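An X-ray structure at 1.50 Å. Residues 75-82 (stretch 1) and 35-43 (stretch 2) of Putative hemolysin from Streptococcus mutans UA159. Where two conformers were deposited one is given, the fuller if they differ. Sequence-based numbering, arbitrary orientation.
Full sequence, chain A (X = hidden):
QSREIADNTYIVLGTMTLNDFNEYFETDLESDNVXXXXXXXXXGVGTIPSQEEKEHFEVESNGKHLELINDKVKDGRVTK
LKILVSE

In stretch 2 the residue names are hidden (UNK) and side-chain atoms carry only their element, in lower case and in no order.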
# COMPACT_ATOMS: atom_id res chain seq x y z
N ASP A 75 -5.48 -1.27 6.69
CA ASP A 75 -6.09 -1.09 5.37
C ASP A 75 -5.09 -1.11 4.22
O ASP A 75 -5.16 -0.28 3.32
CB ASP A 75 -6.83 0.25 5.31
CG ASP A 75 -7.79 0.34 4.13
OD1 ASP A 75 -8.47 -0.66 3.83
OD2 ASP A 75 -7.88 1.42 3.53
N GLY A 76 -4.11 -2.00 4.29
CA GLY A 76 -3.06 -2.03 3.25
C GLY A 76 -1.97 -0.97 3.37
O GLY A 76 -1.04 -0.89 2.54
N ARG A 77 -2.07 -0.11 4.38
CA ARG A 77 -1.04 0.90 4.58
C ARG A 77 -0.11 0.41 5.69
O ARG A 77 -0.57 0.04 6.75
CB ARG A 77 -1.65 2.25 4.96
CG ARG A 77 -0.75 3.44 4.65
CD ARG A 77 -0.40 3.54 3.16
NE ARG A 77 0.72 4.46 2.94
CZ ARG A 77 1.44 4.56 1.82
NH1 ARG A 77 1.23 3.75 0.78
NH2 ARG A 77 2.38 5.47 1.73
N VAL A 78 1.20 0.42 5.45
CA VAL A 78 2.15 0.27 6.55
C VAL A 78 2.18 1.61 7.24
O VAL A 78 2.67 2.61 6.69
CB VAL A 78 3.53 -0.11 6.05
CG1 VAL A 78 4.43 -0.43 7.23
CG2 VAL A 78 3.42 -1.32 5.12
N THR A 79 1.71 1.66 8.47
CA THR A 79 1.64 2.91 9.22
C THR A 79 2.80 3.11 10.22
O THR A 79 3.06 4.25 10.64
CB THR A 79 0.31 3.00 9.95
OG1 THR A 79 0.21 1.92 10.85
CG2 THR A 79 -0.83 2.93 8.96
N LYS A 80 3.47 2.03 10.60
CA LYS A 80 4.67 2.08 11.45
C LYS A 80 5.66 1.06 10.98
O LYS A 80 5.28 -0.05 10.60
CB LYS A 80 4.36 1.82 12.92
CG LYS A 80 3.53 2.90 13.58
CD LYS A 80 3.44 2.74 15.11
CE LYS A 80 2.54 3.83 15.73
NZ LYS A 80 2.29 3.68 17.20
N LEU A 81 6.93 1.46 10.98
CA LEU A 81 8.03 0.59 10.61
C LEU A 81 9.04 0.52 11.74
O LEU A 81 9.30 1.52 12.40
CB LEU A 81 8.76 1.13 9.38
CG LEU A 81 8.14 0.96 8.01
CD1 LEU A 81 8.91 1.84 7.00
CD2 LEU A 81 8.22 -0.51 7.56
N LYS A 82 9.65 -0.65 11.91
CA LYS A 82 10.83 -0.83 12.72
C LYS A 82 12.06 -0.69 11.83
O LYS A 82 12.10 -1.29 10.76
CB LYS A 82 10.83 -2.20 13.35
CG LYS A 82 11.91 -2.42 14.39
CD LYS A 82 11.81 -3.84 14.95
CE LYS A 82 12.52 -3.98 16.23
NZ LYS A 82 12.17 -5.29 16.87
N UNK A 35 7.27 9.34 -1.83
CA UNK A 35 7.50 10.48 -0.95
C UNK A 35 7.79 10.15 0.49
O UNK A 35 8.39 10.98 1.18
o UNK A 35 7.15 12.64 -2.90
c UNK A 35 6.29 11.41 -1.04
c UNK A 35 6.17 12.02 -2.43
o UNK A 35 5.11 11.87 -3.03
N UNK A 36 7.32 8.98 0.95
CA UNK A 36 7.46 8.65 2.37
C UNK A 36 8.17 7.33 2.56
O UNK A 36 8.36 6.56 1.63
c UNK A 36 6.07 8.50 3.06
o UNK A 36 5.37 7.37 2.54
c UNK A 36 5.23 9.73 2.89
N UNK A 37 8.61 7.10 3.79
CA UNK A 37 9.31 5.86 4.13
C UNK A 37 8.40 4.64 3.92
O UNK A 37 8.89 3.61 3.43
c UNK A 37 9.93 5.92 5.53
c UNK A 37 12.06 4.72 4.75
c UNK A 37 8.86 6.04 6.63
c UNK A 37 10.91 4.76 5.74
N UNK A 38 7.11 4.75 4.22
CA UNK A 38 6.20 3.62 3.90
C UNK A 38 6.16 3.35 2.39
O UNK A 38 6.14 2.20 1.95
c UNK A 38 4.77 3.83 4.42
N UNK A 39 6.10 4.42 1.60
CA UNK A 39 6.09 4.26 0.16
C UNK A 39 7.35 3.58 -0.32
O UNK A 39 7.31 2.71 -1.20
N UNK A 40 8.50 4.00 0.22
CA UNK A 40 9.78 3.39 -0.15
C UNK A 40 9.80 1.89 0.21
O UNK A 40 10.23 1.02 -0.59
c UNK A 40 13.01 4.01 -0.77
c UNK A 40 14.06 2.10 0.91
c UNK A 40 12.80 2.64 1.14
c UNK A 40 12.27 3.58 0.30
c UNK A 40 14.77 2.51 -0.18
c UNK A 40 10.91 4.14 0.56
c UNK A 40 14.24 3.48 -1.03
N UNK A 41 9.36 1.58 1.43
CA UNK A 41 9.34 0.20 1.90
C UNK A 41 8.40 -0.64 1.05
O UNK A 41 8.76 -1.74 0.58
c UNK A 41 7.18 -1.52 3.92
c UNK A 41 8.51 -1.16 3.87
c UNK A 41 9.07 -3.28 4.94
c UNK A 41 7.73 -3.62 4.96
o UNK A 41 7.29 -4.82 5.49
c UNK A 41 9.45 -2.04 4.41
c UNK A 41 6.79 -2.76 4.42
c UNK A 41 8.91 0.18 3.35
N UNK A 42 7.20 -0.14 0.82
CA UNK A 42 6.19 -0.95 0.08
C UNK A 42 6.60 -1.20 -1.37
O UNK A 42 6.40 -2.31 -1.94
c UNK A 42 2.84 0.52 1.45
c UNK A 42 3.79 -1.78 1.92
c UNK A 42 4.80 -0.31 0.10
c UNK A 42 4.12 -0.35 1.48
N UNK A 43 7.17 -0.18 -2.00
CA UNK A 43 7.65 -0.33 -3.39
C UNK A 43 8.85 -1.28 -3.43
O UNK A 43 9.02 -2.03 -4.42
o UNK A 43 8.99 1.63 -3.27
c UNK A 43 7.98 1.02 -4.02
c UNK A 43 6.82 1.91 -3.98
O HOH W 1 2.92 6.97 4.07

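Position 35 carries two side-chain carbons, the second bearing two oxygens, and touches nothing on stretch 1. The short carboxylate makes it Asp 35, a polar residue suited to an exposed place before the helix.

At position 36 one carbon carries an oxygen and a carbon. The oxygen lies 3.6 Å from Arg 77 NH2 and 3.2 Å from the backbone N of position 39. This is Thr 36, the N-cap: its OG1 accepts from that N–H, which the first turn of the helix would otherwise leave unpaired. A water donates to OG1 (2.9 Å from the water O to Thr 36 OG1) and accepts from Arg 77 NH2 (2.8 Å from the water O), bridging the two stretches.

Position 37 has four carbons, forked at the first, with one arm two carbons long; the inner carbon of that arm lies 3.8 Å from Leu 81 CD1. It is Ile 37, an apolar residue in keeping with its buried place.

Position 38 has a lone carbon, CB, which points toward the strand and sits 3.3 Å from Val 78 O and 4.4 Å from Val 78 CB. It also lies over one face of the Arg 77 guanidinium. This is Ala 38, whose small side chain fits where the backbones come close, with the CA atoms of Val 78 and Ala 38 5.9 Å apart.

Position 39 has no side-chain atoms and is Gly 39. An ideal CB here would point away from the strand, 4.2 Å from Arg 77 NH2.

Position 40 shows one carbon and a six-carbon ring without oxygen, making no contact with stretch 1. It is Phe 40, its apolar ring suited to a buried place away from the strand.

At position 41 a similar ring bears an oxygen. Leu 81 CD2 lies over the ring face in a CH-pi contact, and Val 78 CG2 also approaches the ring. This is Tyr 41, with CD1 3.7 Å from Leu 81 CD2 and CE2 3.7 Å from Val 78 CG2. The ring offers an apolar face to the strand, while the hydroxyl is hydrogen-bonded elsewhere in the structure.

Position 42 has four carbons forked at the second; one terminal carbon lies 3.3 Å from Val 78 CG2 and another 3.7 Å from Arg 77 NH1. This is Leu 42, a branched apolar side chain suited to packing against Val 78.

Position 43, one carbon carrying an oxygen and a carbon, is beyond reach of stretch 1. It is Thr 43, whose OG1 lies within hydrogen-bonding reach of Gly 39 O (2.9 Å) and Phe 40 O (3.0 Å), so a polar group on the helix finds backbone partners.

The contact is chiefly apolar: Val 78 and Leu 81 point toward the helix and meet Ile 37, Ala 38, Tyr 41 and Leu 42. No direct hydrogen bond joins the stretches; at the polar margin, the water links Arg 77 to the cap.

Stretch 2 (35-43) DTIAGFYLT
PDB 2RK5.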